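Local coordinates for protein LpxE (Aquifex aeolicus, PDB 6EBU) that probably removes the 1-phosphate group from lipid A as a membrane-embedded phosphatase of the PAP2 superfamily, at residues F33-A38 against L138-E142; P85-L91 against G147-P151; T110-T115 against G157-I162. The protein carries 1 engineered substitution. All coordinates share one frame. Residue numbers count along the deposited sequence, not the author numbering.

Contact 1: residues F33-A38 against L138-E142; sequences FFTHFA and LIGYE. With BOG (octyl beta-D-glucopyranoside), chain D.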
ATOM      1  N   PHE A  33       8.817   5.581 -13.706  1.00 38.63           N
ATOM      2  CA  PHE A  33       8.817   4.264 -13.077  1.00 43.33           C
ATOM      3  C   PHE A  33       7.635   4.103 -12.131  1.00 38.25           C
ATOM      4  O   PHE A  33       6.917   3.098 -12.182  1.00 39.05           O
ATOM      5  CB  PHE A  33      10.129   4.027 -12.329  1.00 34.87           C
ATOM      6  CG  PHE A  33      10.115   2.791 -11.470  1.00 36.08           C
ATOM      7  CD1 PHE A  33      10.401   1.549 -12.017  1.00 39.22           C
ATOM      8  CD2 PHE A  33       9.799   2.868 -10.121  1.00 30.69           C
ATOM      9  CE1 PHE A  33      10.382   0.407 -11.233  1.00 34.77           C
ATOM     10  CE2 PHE A  33       9.773   1.733  -9.334  1.00 40.29           C
ATOM     11  CZ  PHE A  33      10.067   0.499  -9.890  1.00 37.86           C
ATOM     12  N   PHE A  34       7.421   5.084 -11.251  1.00 38.03           N
ATOM     13  CA  PHE A  34       6.359   4.956 -10.260  1.00 39.06           C
ATOM     14  C   PHE A  34       4.980   5.106 -10.885  1.00 34.91           C
ATOM     15  O   PHE A  34       4.009   4.538 -10.376  1.00 43.61           O
ATOM     16  CB  PHE A  34       6.561   5.973  -9.139  1.00 32.30           C
ATOM     17  CG  PHE A  34       7.579   5.549  -8.126  1.00 32.49           C
ATOM     18  CD1 PHE A  34       7.543   4.276  -7.583  1.00 32.25           C
ATOM     19  CD2 PHE A  34       8.582   6.415  -7.725  1.00 31.22           C
ATOM     20  CE1 PHE A  34       8.483   3.876  -6.650  1.00 37.05           C
ATOM     21  CE2 PHE A  34       9.527   6.022  -6.795  1.00 27.70           C
ATOM     22  CZ  PHE A  34       9.477   4.750  -6.258  1.00 35.05           C
ATOM     23  N   THR A  35       4.873   5.858 -11.981  1.00 37.22           N
ATOM     24  CA  THR A  35       3.611   5.920 -12.709  1.00 37.94           C
ATOM     25  C   THR A  35       3.283   4.570 -13.334  1.00 39.03           C
ATOM     26  O   THR A  35       2.146   4.094 -13.248  1.00 38.74           O
ATOM     27  CB  THR A  35       3.671   7.012 -13.777  1.00 35.41           C
ATOM     28  OG1 THR A  35       3.854   8.286 -13.146  1.00 42.06           O
ATOM     29  CG2 THR A  35       2.385   7.040 -14.592  1.00 37.22           C
ATOM     30  N   HIS A  36       4.276   3.938 -13.965  1.00 34.95           N
ATOM     31  CA  HIS A  36       4.069   2.614 -14.542  1.00 36.74           C
ATOM     32  C   HIS A  36       3.836   1.572 -13.455  1.00 41.20           C
ATOM     33  O   HIS A  36       3.031   0.649 -13.633  1.00 39.66           O
ATOM     34  CB  HIS A  36       5.273   2.220 -15.402  1.00 38.95           C
ATOM     35  CG  HIS A  36       5.458   3.068 -16.623  1.00 36.49           C
ATOM     36  ND1 HIS A  36       6.293   2.706 -17.659  1.00 44.00           N
ATOM     37  CD2 HIS A  36       4.922   4.262 -16.973  1.00 35.45           C
ATOM     38  CE1 HIS A  36       6.262   3.639 -18.595  1.00 37.82           C
ATOM     39  NE2 HIS A  36       5.437   4.593 -18.204  1.00 40.20           N
ATOM     40  N   PHE A  37       4.521   1.713 -12.318  1.00 34.36           N
ATOM     41  CA  PHE A  37       4.490   0.719 -11.254  1.00 32.37           C
ATOM     42  C   PHE A  37       3.221   0.780 -10.412  1.00 36.20           C
ATOM     43  O   PHE A  37       2.870  -0.223  -9.782  1.00 40.03           O
ATOM     44  CB  PHE A  37       5.713   0.902 -10.348  1.00 35.21           C
ATOM     45  CG  PHE A  37       5.999  -0.273  -9.458  1.00 37.33           C
ATOM     46  CD1 PHE A  37       6.678  -1.378  -9.943  1.00 36.01           C
ATOM     47  CD2 PHE A  37       5.600  -0.266  -8.132  1.00 34.74           C
ATOM     48  CE1 PHE A  37       6.946  -2.456  -9.125  1.00 37.63           C
ATOM     49  CE2 PHE A  37       5.866  -1.344  -7.310  1.00 34.90           C
ATOM     50  CZ  PHE A  37       6.539  -2.440  -7.808  1.00 34.92           C
ATOM     51  N   ALA A  38       2.531   1.926 -10.390  1.00 34.38           N
ATOM     52  CA  ALA A  38       1.392   2.100  -9.491  1.00 42.51           C
ATOM     53  C   ALA A  38       0.297   1.068  -9.742  1.00 42.71           C
ATOM     54  O   ALA A  38      -0.380   0.645  -8.797  1.00 37.42           O
ATOM     55  CB  ALA A  38       0.825   3.512  -9.633  1.00 33.64           C
ATOM     56  N   LEU A 138       8.003  -0.879  -2.433  1.00 33.89           N
ATOM     57  CA  LEU A 138       7.979   0.105  -3.511  1.00 35.42           C
ATOM     58  C   LEU A 138       6.595   0.715  -3.687  1.00 35.53           C
ATOM     59  O   LEU A 138       6.483   1.896  -4.031  1.00 33.82           O
ATOM     60  CB  LEU A 138       8.451  -0.534  -4.819  1.00 39.73           C
ATOM     61  CG  LEU A 138       9.955  -0.804  -4.921  1.00 42.84           C
ATOM     62  CD1 LEU A 138      10.291  -1.507  -6.226  1.00 42.12           C
ATOM     63  CD2 LEU A 138      10.747   0.490  -4.784  1.00 41.87           C
ATOM     64  N   ILE A 139       5.534  -0.065  -3.463  1.00 34.65           N
ATOM     65  CA  ILE A 139       4.186   0.497  -3.497  1.00 33.56           C
ATOM     66  C   ILE A 139       4.030   1.547  -2.406  1.00 34.53           C
ATOM     67  O   ILE A 139       3.565   2.666  -2.657  1.00 34.43           O
ATOM     68  CB  ILE A 139       3.130  -0.615  -3.363  1.00 30.89           C
ATOM     69  CG1 ILE A 139       3.106  -1.484  -4.621  1.00 26.16           C
ATOM     70  CG2 ILE A 139       1.755  -0.013  -3.118  1.00 29.37           C
ATOM     71  CD1 ILE A 139       2.741  -0.721  -5.868  1.00 28.29           C
ATOM     72  N   GLY A 140       4.427   1.205  -1.178  1.00 36.72           N
ATOM     73  CA  GLY A 140       4.375   2.176  -0.098  1.00 30.10           C
ATOM     74  C   GLY A 140       5.199   3.415  -0.393  1.00 41.18           C
ATOM     75  O   GLY A 140       4.752   4.540  -0.153  1.00 35.14           O
ATOM     76  N   TYR A 141       6.408   3.226  -0.927  1.00 34.74           N
ATOM     77  CA  TYR A 141       7.225   4.371  -1.317  1.00 37.42           C
ATOM     78  C   TYR A 141       6.583   5.135  -2.468  1.00 35.35           C
ATOM     79  O   TYR A 141       6.670   6.368  -2.531  1.00 39.64           O
ATOM     80  CB  TYR A 141       8.634   3.910  -1.696  1.00 37.15           C
ATOM     81  CG  TYR A 141       9.653   5.028  -1.771  1.00 36.92           C
ATOM     82  CD1 TYR A 141       9.696   5.885  -2.865  1.00 30.92           C
ATOM     83  CD2 TYR A 141      10.574   5.228  -0.749  1.00 38.85           C
ATOM     84  CE1 TYR A 141      10.619   6.908  -2.938  1.00 37.18           C
ATOM     85  CE2 TYR A 141      11.505   6.250  -0.814  1.00 41.34           C
ATOM     86  CZ  TYR A 141      11.523   7.086  -1.913  1.00 46.45           C
ATOM     87  OH  TYR A 141      12.444   8.105  -1.990  1.00 42.80           O
ATOM     88  N   GLU A 142       5.929   4.420  -3.386  1.00 36.54           N
ATOM     89  CA  GLU A 142       5.318   5.079  -4.537  1.00 36.02           C
ATOM     90  C   GLU A 142       4.205   6.030  -4.109  1.00 36.39           C
ATOM     91  O   GLU A 142       4.063   7.122  -4.671  1.00 36.09           O
ATOM     92  CB  GLU A 142       4.788   4.029  -5.515  1.00 36.83           C
ATOM     93  CG  GLU A 142       3.921   4.580  -6.626  1.00 36.67           C
ATOM     94  CD  GLU A 142       2.465   4.208  -6.445  1.00 38.93           C
ATOM     95  OE1 GLU A 142       1.620   5.122  -6.353  1.00 44.26           O
ATOM     96  OE2 GLU A 142       2.170   2.998  -6.383  1.00 45.06           O
TER
HETATM   97  O1  BOG D 203       6.169  -1.494   8.608  0.58 57.18           O
HETATM   98  C1' BOG D 203       6.898  -1.426   7.383  0.58 60.36           C
HETATM   99  C2' BOG D 203       6.440  -0.188   6.580  0.58 56.60           C
HETATM  100  C3' BOG D 203       7.070  -0.212   5.151  0.58 53.31           C
HETATM  101  C4' BOG D 203       6.497   0.970   4.323  0.58 48.14           C
HETATM  102  C5' BOG D 203       7.484   1.345   3.199  0.58 47.39           C
HETATM  103  C6' BOG D 203       7.340   2.844   2.865  0.58 47.15           C
HETATM  104  C7' BOG D 203       8.709   3.515   2.946  0.58 51.10           C
HETATM  105  C8' BOG D 203       8.645   4.897   2.294  0.58 45.33           C
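Three phenylalanines of F33-A38 carry helix 28-37 against helix 126-145; the two short axes cross at -116° and approach to 10.3 Å, a gap filled by side chains. F33 leaves its helix sideways, and the edge of its ring reaches L138 (CZ to CD1 4.2 Å). F34 points toward helix 126-145 and is the most covered residue of its segment. One ring face receives the CA of E142 as a CH-pi contact, 4.2 Å from the centroid, while F34 CZ meets Y141 CD1 at 3.6 Å; these two rings are nearly parallel but so far offset that they barely overlap. One turn on, F37 lays CE2 against L138 CB (3.7 Å) and I139 CD1 (3.5 Å). A38 lets the carboxylate of E142 come close, with CA 3.3 Å from E142 OE2, and no hydrogen bond joins the segments. Further round the helix, the Y141 ring approaches the tail of an octyl glucoside, CD2 to C8' 3.6 Å, and I139 also touches helix 108-121. The result is a steep helix-helix crossing, filled by phenylalanine rings, that lays helix 28-37 across helix 126-145 of the all-helical PAP2 fold.

Contact 2: residues P85-L91 against G147-P151; sequences PRPAILL and GVHFP. With SO4 (sulfate ion), chain B.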
ATOM      1  N   PRO A  85      -7.149  14.427   5.244  1.00 51.48           N
ATOM      2  CA  PRO A  85      -6.711  15.048   3.993  1.00 52.44           C
ATOM      3  C   PRO A  85      -5.381  14.481   3.528  1.00 39.62           C
ATOM      4  O   PRO A  85      -4.502  14.148   4.327  1.00 43.25           O
ATOM      5  CB  PRO A  85      -6.579  16.530   4.367  1.00 48.42           C
ATOM      6  CG  PRO A  85      -6.247  16.500   5.830  1.00 42.67           C
ATOM      7  CD  PRO A  85      -7.030  15.343   6.392  1.00 45.80           C
ATOM      8  N   ARG A  86      -5.248  14.363   2.214  1.00 41.39           N
ATOM      9  CA  ARG A  86      -4.002  13.928   1.609  1.00 47.92           C
ATOM     10  C   ARG A  86      -3.014  15.091   1.582  1.00 47.39           C
ATOM     11  O   ARG A  86      -3.377  16.231   1.878  1.00 46.24           O
ATOM     12  CB  ARG A  86      -4.284  13.366   0.217  1.00 39.08           C
ATOM     13  CG  ARG A  86      -5.043  12.042   0.239  1.00 40.34           C
ATOM     14  CD  ARG A  86      -5.379  11.566  -1.158  1.00 42.03           C
ATOM     15  NE  ARG A  86      -6.144  10.323  -1.155  1.00 44.22           N
ATOM     16  CZ  ARG A  86      -5.627   9.110  -1.334  1.00 43.00           C
ATOM     17  NH1 ARG A  86      -4.325   8.952  -1.537  1.00 39.81           N
ATOM     18  NH2 ARG A  86      -6.421   8.050  -1.314  1.00 44.33           N
ATOM     19  N   PRO A  87      -1.742  14.828   1.254  1.00 48.59           N
ATOM     20  CA  PRO A  87      -0.747  15.915   1.253  1.00 39.34           C
ATOM     21  C   PRO A  87      -1.102  17.113   0.387  1.00 37.82           C
ATOM     22  O   PRO A  87      -0.729  18.239   0.737  1.00 49.70           O
ATOM     23  CB  PRO A  87       0.518  15.212   0.745  1.00 43.61           C
ATOM     24  CG  PRO A  87       0.369  13.819   1.240  1.00 41.21           C
ATOM     25  CD  PRO A  87      -1.099  13.506   1.129  1.00 40.42           C
ATOM     26  N   ALA A  88      -1.799  16.915  -0.733  1.00 45.31           N
ATOM     27  CA  ALA A  88      -2.132  18.046  -1.593  1.00 44.50           C
ATOM     28  C   ALA A  88      -3.095  19.020  -0.927  1.00 52.22           C
ATOM     29  O   ALA A  88      -3.163  20.183  -1.338  1.00 49.99           O
ATOM     30  CB  ALA A  88      -2.724  17.556  -2.915  1.00 44.62           C
ATOM     31  N   ILE A  89      -3.838  18.574   0.080  1.00 54.86           N
ATOM     32  CA  ILE A  89      -4.749  19.450   0.811  1.00 53.17           C
ATOM     33  C   ILE A  89      -4.065  20.074   2.020  1.00 52.61           C
ATOM     34  O   ILE A  89      -4.148  21.284   2.240  1.00 54.50           O
ATOM     35  CB  ILE A  89      -6.015  18.667   1.226  1.00 50.05           C
ATOM     36  CG1 ILE A  89      -6.769  18.163  -0.007  1.00 48.99           C
ATOM     37  CG2 ILE A  89      -6.917  19.529   2.095  1.00 58.25           C
ATOM     38  CD1 ILE A  89      -7.312  19.263  -0.890  1.00 48.81           C
ATOM     39  N   LEU A  90      -3.367  19.260   2.814  1.00 44.32           N
ATOM     40  CA  LEU A  90      -2.795  19.756   4.062  1.00 44.03           C
ATOM     41  C   LEU A  90      -1.562  20.617   3.817  1.00 52.64           C
ATOM     42  O   LEU A  90      -1.355  21.622   4.508  1.00 57.00           O
ATOM     43  CB  LEU A  90      -2.450  18.583   4.979  1.00 45.71           C
ATOM     44  CG  LEU A  90      -2.201  18.926   6.449  1.00 59.35           C
ATOM     45  CD1 LEU A  90      -3.514  19.196   7.171  1.00 57.21           C
ATOM     46  CD2 LEU A  90      -1.423  17.814   7.138  1.00 49.01           C
ATOM     47  N   LEU A  91      -0.731  20.243   2.849  1.00 49.18           N
ATOM     48  CA  LEU A  91       0.562  20.877   2.646  1.00 48.22           C
ATOM     49  C   LEU A  91       0.564  21.732   1.387  1.00 48.30           C
ATOM     50  O   LEU A  91      -0.294  21.599   0.511  1.00 54.09           O
ATOM     51  CB  LEU A  91       1.678  19.831   2.558  1.00 51.87           C
ATOM     52  CG  LEU A  91       1.891  18.948   3.785  1.00 48.26           C
ATOM     53  CD1 LEU A  91       3.165  18.133   3.629  1.00 55.46           C
ATOM     54  CD2 LEU A  91       1.935  19.787   5.053  1.00 48.64           C
ATOM     55  N   GLY A 147       2.899  11.897  -3.898  1.00 38.68           N
ATOM     56  CA  GLY A 147       2.293  13.002  -3.184  1.00 39.13           C
ATOM     57  C   GLY A 147       0.867  12.774  -2.737  1.00 45.14           C
ATOM     58  O   GLY A 147       0.182  13.738  -2.384  1.00 46.06           O
ATOM     59  N   VAL A 148       0.395  11.525  -2.731  1.00 42.21           N
ATOM     60  CA  VAL A 148      -0.990  11.236  -2.373  1.00 40.14           C
ATOM     61  C   VAL A 148      -1.130  10.634  -0.983  1.00 35.19           C
ATOM     62  O   VAL A 148      -2.265  10.446  -0.517  1.00 43.14           O
ATOM     63  CB  VAL A 148      -1.651  10.303  -3.411  1.00 41.30           C
ATOM     64  CG1 VAL A 148      -1.593  10.931  -4.796  1.00 37.44           C
ATOM     65  CG2 VAL A 148      -0.983   8.933  -3.406  1.00 35.73           C
ATOM     66  N   HIS A 149      -0.029  10.329  -0.303  1.00 38.88           N
ATOM     67  CA  HIS A 149      -0.095   9.751   1.030  1.00 33.77           C
ATOM     68  C   HIS A 149       1.036  10.305   1.883  1.00 40.66           C
ATOM     69  O   HIS A 149       2.060  10.771   1.375  1.00 40.38           O
ATOM     70  CB  HIS A 149      -0.019   8.216   0.994  1.00 34.90           C
ATOM     71  CG  HIS A 149      -1.326   7.550   0.693  1.00 48.92           C
ATOM     72  ND1 HIS A 149      -2.411   7.616   1.541  1.00 49.44           N
ATOM     73  CD2 HIS A 149      -1.719   6.796  -0.362  1.00 43.98           C
ATOM     74  CE1 HIS A 149      -3.417   6.936   1.020  1.00 40.94           C
ATOM     75  NE2 HIS A 149      -3.025   6.431  -0.134  1.00 44.99           N
ATOM     76  N   PHE A 150       0.822  10.258   3.198  1.00 37.87           N
ATOM     77  CA  PHE A 150       1.813  10.550   4.219  1.00 39.60           C
ATOM     78  C   PHE A 150       2.484   9.266   4.678  1.00 43.08           C
ATOM     79  O   PHE A 150       1.921   8.176   4.537  1.00 39.42           O
ATOM     80  CB  PHE A 150       1.157  11.236   5.415  1.00 38.65           C
ATOM     81  CG  PHE A 150       0.584  12.588   5.111  1.00 44.17           C
ATOM     82  CD1 PHE A 150       1.402  13.703   5.039  1.00 43.48           C
ATOM     83  CD2 PHE A 150      -0.779  12.749   4.921  1.00 46.09           C
ATOM     84  CE1 PHE A 150       0.871  14.954   4.771  1.00 48.10           C
ATOM     85  CE2 PHE A 150      -1.314  13.996   4.654  1.00 40.78           C
ATOM     86  CZ  PHE A 150      -0.487  15.098   4.581  1.00 39.18           C
ATOM     87  N   PRO A 151       3.697   9.362   5.228  1.00 42.17           N
ATOM     88  CA  PRO A 151       4.343   8.165   5.793  1.00 39.82           C
ATOM     89  C   PRO A 151       3.507   7.446   6.837  1.00 40.41           C
ATOM     90  O   PRO A 151       3.624   6.222   6.973  1.00 43.43           O
ATOM     91  CB  PRO A 151       5.635   8.731   6.396  1.00 41.58           C
ATOM     92  CG  PRO A 151       5.948   9.902   5.530  1.00 36.03           C
ATOM     93  CD  PRO A 151       4.621  10.508   5.159  1.00 44.66           C
TER
HETATM   94  S   SO4 B 201      -5.249   4.573  -1.615  1.00 53.74           S
HETATM   95  O1  SO4 B 201      -3.815   4.419  -1.846  1.00 53.58           O
HETATM   96  O2  SO4 B 201      -5.741   5.737  -2.344  1.00 53.46           O
HETATM   97  O3  SO4 B 201      -5.481   4.757  -0.185  1.00 52.52           O
HETATM   98  O4  SO4 B 201      -5.950   3.377  -2.075  1.00 51.47           O
HETATM   99  O   HOH W   1      -2.454  14.507  -2.115  1.00 34.97           O
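R86 is almost fully stretched (chi1 m, chi2 and chi3 t), and its chi4 of -98° turns the guanidinium across the chain. NH1 donates to V148 O at 2.7 Å and lies over one face of the H149 ring, while NH2 donates to O2 of the sulfate at 2.6 Å. The CA-to-CB bond of H149 points away from P85-L91, yet chi1 m and chi2 of -65° bring its ring back, so that NE2 donates to sulfate O1 at 2.8 Å. R86-P87 closes the KX6RP signature begun by K79, and H149 belongs to RX5HX3D, from R143 to D153. K79 and R143 bind the same sulfate, which therefore probably marks the phosphate site; in PAP2 phosphatases that histidine is the nucleophile, and H149 probably plays this part. Behind the site, F150 (chi1 m, chi2 -80°) sets its ring beneath P87, whose CG, in an exo pucker, stands 3.6 Å above the centroid, 9° off the normal: a CH-pi contact. L90, rotated to t,p, brings CD2 to 3.8 Å from F150 CZ. G147, with positive phi, ends the preceding helix in a Schellman motif, and one water bridges G147 O (2.8 Å) to A88 N (2.9 Å).

Contact 3: residues T110-T115 against G157-I162; sequences TAMAFT and GALIGI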
ATOM      1  N   THR A 110      -0.959   0.243  -0.248  1.00 29.49           N
ATOM      2  CA  THR A 110       0.077  -0.343   0.594  1.00 32.73           C
ATOM      3  C   THR A 110      -0.455  -1.545   1.367  1.00 30.02           C
ATOM      4  O   THR A 110       0.221  -2.575   1.467  1.00 32.33           O
ATOM      5  CB  THR A 110       0.632   0.714   1.548  1.00 32.09           C
ATOM      6  OG1 THR A 110       1.070   1.852   0.793  1.00 42.36           O
ATOM      7  CG2 THR A 110       1.802   0.162   2.343  1.00 34.44           C
ATOM      8  N   ALA A 111      -1.672  -1.437   1.905  1.00 28.25           N
ATOM      9  CA  ALA A 111      -2.252  -2.540   2.667  1.00 26.98           C
ATOM     10  C   ALA A 111      -2.442  -3.777   1.795  1.00 33.77           C
ATOM     11  O   ALA A 111      -2.113  -4.896   2.204  1.00 36.91           O
ATOM     12  CB  ALA A 111      -3.578  -2.101   3.290  1.00 26.00           C
ATOM     13  N   MET A 112      -2.972  -3.594   0.582  1.00 39.38           N
ATOM     14  CA  MET A 112      -3.152  -4.724  -0.327  1.00 41.17           C
ATOM     15  C   MET A 112      -1.812  -5.331  -0.723  1.00 34.19           C
ATOM     16  O   MET A 112      -1.659  -6.559  -0.744  1.00 31.78           O
ATOM     17  CB  MET A 112      -3.928  -4.282  -1.571  1.00 34.54           C
ATOM     18  CG  MET A 112      -4.244  -5.414  -2.542  1.00 31.74           C
ATOM     19  SD  MET A 112      -4.473  -4.868  -4.252  1.00 29.27           S
ATOM     20  CE  MET A 112      -2.778  -4.572  -4.745  1.00 36.63           C
ATOM     21  N   ALA A 113      -0.827  -4.485  -1.034  1.00 29.29           N
ATOM     22  CA  ALA A 113       0.473  -4.986  -1.466  1.00 34.53           C
ATOM     23  C   ALA A 113       1.155  -5.782  -0.361  1.00 30.07           C
ATOM     24  O   ALA A 113       1.749  -6.835  -0.621  1.00 36.81           O
ATOM     25  CB  ALA A 113       1.357  -3.825  -1.923  1.00 28.87           C
ATOM     26  N   PHE A 114       1.076  -5.304   0.882  1.00 34.47           N
ATOM     27  CA  PHE A 114       1.652  -6.056   1.991  1.00 37.15           C
ATOM     28  C   PHE A 114       0.805  -7.269   2.350  1.00 36.93           C
ATOM     29  O   PHE A 114       1.335  -8.254   2.875  1.00 41.06           O
ATOM     30  CB  PHE A 114       1.838  -5.148   3.209  1.00 41.96           C
ATOM     31  CG  PHE A 114       3.135  -4.389   3.197  1.00 38.16           C
ATOM     32  CD1 PHE A 114       3.238  -3.180   2.526  1.00 28.26           C
ATOM     33  CD2 PHE A 114       4.255  -4.894   3.835  1.00 36.68           C
ATOM     34  CE1 PHE A 114       4.434  -2.483   2.503  1.00 40.99           C
ATOM     35  CE2 PHE A 114       5.455  -4.202   3.816  1.00 36.27           C
ATOM     36  CZ  PHE A 114       5.544  -2.995   3.149  1.00 35.34           C
ATOM     37  N   THR A 115      -0.498  -7.223   2.071  1.00 35.60           N
ATOM     38  CA  THR A 115      -1.329  -8.414   2.213  1.00 36.23           C
ATOM     39  C   THR A 115      -0.917  -9.482   1.210  1.00 33.13           C
ATOM     40  O   THR A 115      -0.792 -10.664   1.554  1.00 39.63           O
ATOM     41  CB  THR A 115      -2.803  -8.055   2.025  1.00 40.87           C
ATOM     42  OG1 THR A 115      -3.170  -7.019   2.942  1.00 41.96           O
ATOM     43  CG2 THR A 115      -3.669  -9.262   2.262  1.00 35.42           C
ATOM     44  N   GLY A 157      -0.877   1.287   6.782  1.00 38.41           N
ATOM     45  CA  GLY A 157      -1.346   0.419   5.713  1.00 31.92           C
ATOM     46  C   GLY A 157      -0.532  -0.856   5.608  1.00 35.25           C
ATOM     47  O   GLY A 157      -1.084  -1.956   5.515  1.00 34.56           O
ATOM     48  N   ALA A 158       0.798  -0.725   5.633  1.00 39.08           N
ATOM     49  CA  ALA A 158       1.655  -1.907   5.663  1.00 37.31           C
ATOM     50  C   ALA A 158       1.360  -2.766   6.885  1.00 39.81           C
ATOM     51  O   ALA A 158       1.307  -3.998   6.791  1.00 40.16           O
ATOM     52  CB  ALA A 158       3.125  -1.494   5.642  1.00 36.02           C
ATOM     53  N   LEU A 159       1.160  -2.128   8.041  1.00 36.69           N
ATOM     54  CA  LEU A 159       0.839  -2.868   9.257  1.00 37.34           C
ATOM     55  C   LEU A 159      -0.453  -3.659   9.091  1.00 37.42           C
ATOM     56  O   LEU A 159      -0.524  -4.838   9.455  1.00 40.92           O
ATOM     57  CB  LEU A 159       0.732  -1.899  10.436  1.00 50.95           C
ATOM     58  CG  LEU A 159       1.077  -2.446  11.819  1.00 54.80           C
ATOM     59  CD1 LEU A 159       2.581  -2.411  12.038  1.00 62.33           C
ATOM     60  CD2 LEU A 159       0.349  -1.656  12.898  1.00 64.25           C
ATOM     61  N   ILE A 160      -1.485  -3.023   8.533  1.00 34.77           N
ATOM     62  CA  ILE A 160      -2.758  -3.706   8.309  1.00 41.55           C
ATOM     63  C   ILE A 160      -2.566  -4.900   7.383  1.00 37.55           C
ATOM     64  O   ILE A 160      -3.071  -5.999   7.642  1.00 39.73           O
ATOM     65  CB  ILE A 160      -3.803  -2.723   7.750  1.00 47.67           C
ATOM     66  CG1 ILE A 160      -4.126  -1.641   8.783  1.00 36.45           C
ATOM     67  CG2 ILE A 160      -5.065  -3.462   7.327  1.00 50.06           C
ATOM     68  CD1 ILE A 160      -4.968  -0.516   8.233  1.00 48.81           C
ATOM     69  N   GLY A 161      -1.820  -4.705   6.295  1.00 40.03           N
ATOM     70  CA  GLY A 161      -1.616  -5.788   5.346  1.00 34.77           C
ATOM     71  C   GLY A 161      -0.891  -6.976   5.949  1.00 38.59           C
ATOM     72  O   GLY A 161      -1.280  -8.127   5.734  1.00 39.38           O
ATOM     73  N   ILE A 162       0.172  -6.717   6.710  1.00 34.74           N
ATOM     74  CA  ILE A 162       0.920  -7.808   7.332  1.00 41.11           C
ATOM     75  C   ILE A 162       0.048  -8.548   8.340  1.00 36.95           C
ATOM     76  O   ILE A 162       0.019  -9.784   8.368  1.00 35.61           O
ATOM     77  CB  ILE A 162       2.207  -7.270   7.981  1.00 39.99           C
ATOM     78  CG1 ILE A 162       3.104  -6.630   6.919  1.00 40.50           C
ATOM     79  CG2 ILE A 162       2.942  -8.389   8.701  1.00 36.89           C
ATOM     80  CD1 ILE A 162       4.242  -5.808   7.491  1.00 43.39           C
TER
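The ring of F114 lies flat over the methyl of A158: CB stands 3.5 Å from the ring centroid and 12° off its normal, a CH-pi contact over the face. The same ring reaches I162 with CD2 3.7 Å from CG1, so A158 and I162, one turn apart, both support it. Beyond F114 the side chains shrink and the backbones themselves meet. The axes of segments 110-115 and 157-162 run in roughly the same direction, crossing at -36° with a closest approach of 6.9 Å, and the CA atoms of T115 and G161 are 4.1 Å apart. G157 and G161 form a GxxxG motif facing helix 108-121. A side chain on G161 would clash: an ideal CB would fall 2.3 Å from A111 O. A111 CA sits 3.1 Å from G157 O, G161 CA 3.3 Å from A111 O, and T115 CA 3.5 Å from G161 O, three CA-H...O contacts. T115 OG1 is 3.1 Å from G161 CA but gives its proton to A111 O within its own helix, at a very short 2.5 Å; the hydroxyl of T110 is engaged by S107, leaving its methyl CG2 to face A158 N at 3.6 Å. With no conventional hydrogen bond across, adhesion probably rests on close van der Waals fit, the CH-pi contact and weak C-H...O attraction, chemistry that suits two helices packed inside a membrane protein.

In the fold
Contact 3 is the most central (about 6 Å between its centre and the chain's) and buried, I162 alone of its touching residues being partly exposed; contact 1, about 10 Å out, is partly buried. Contact 2 lies farthest out, about 15 Å, yet is buried. Large rings fill a wide helix crossing in contact 1, glycines permit a tight one in contact 3, and contact 2 joins a short helix and a loop by a polar side facing the sulfate and an apolar one where P87 sits on F150. Contacts 1 and 3 touch where helix 126-145 packs on helix 108-121 (G140 CA to T110 OG1 3.4 Å). The contact 2 loop connects helix 126-145 to helix 151-170 of contact 3.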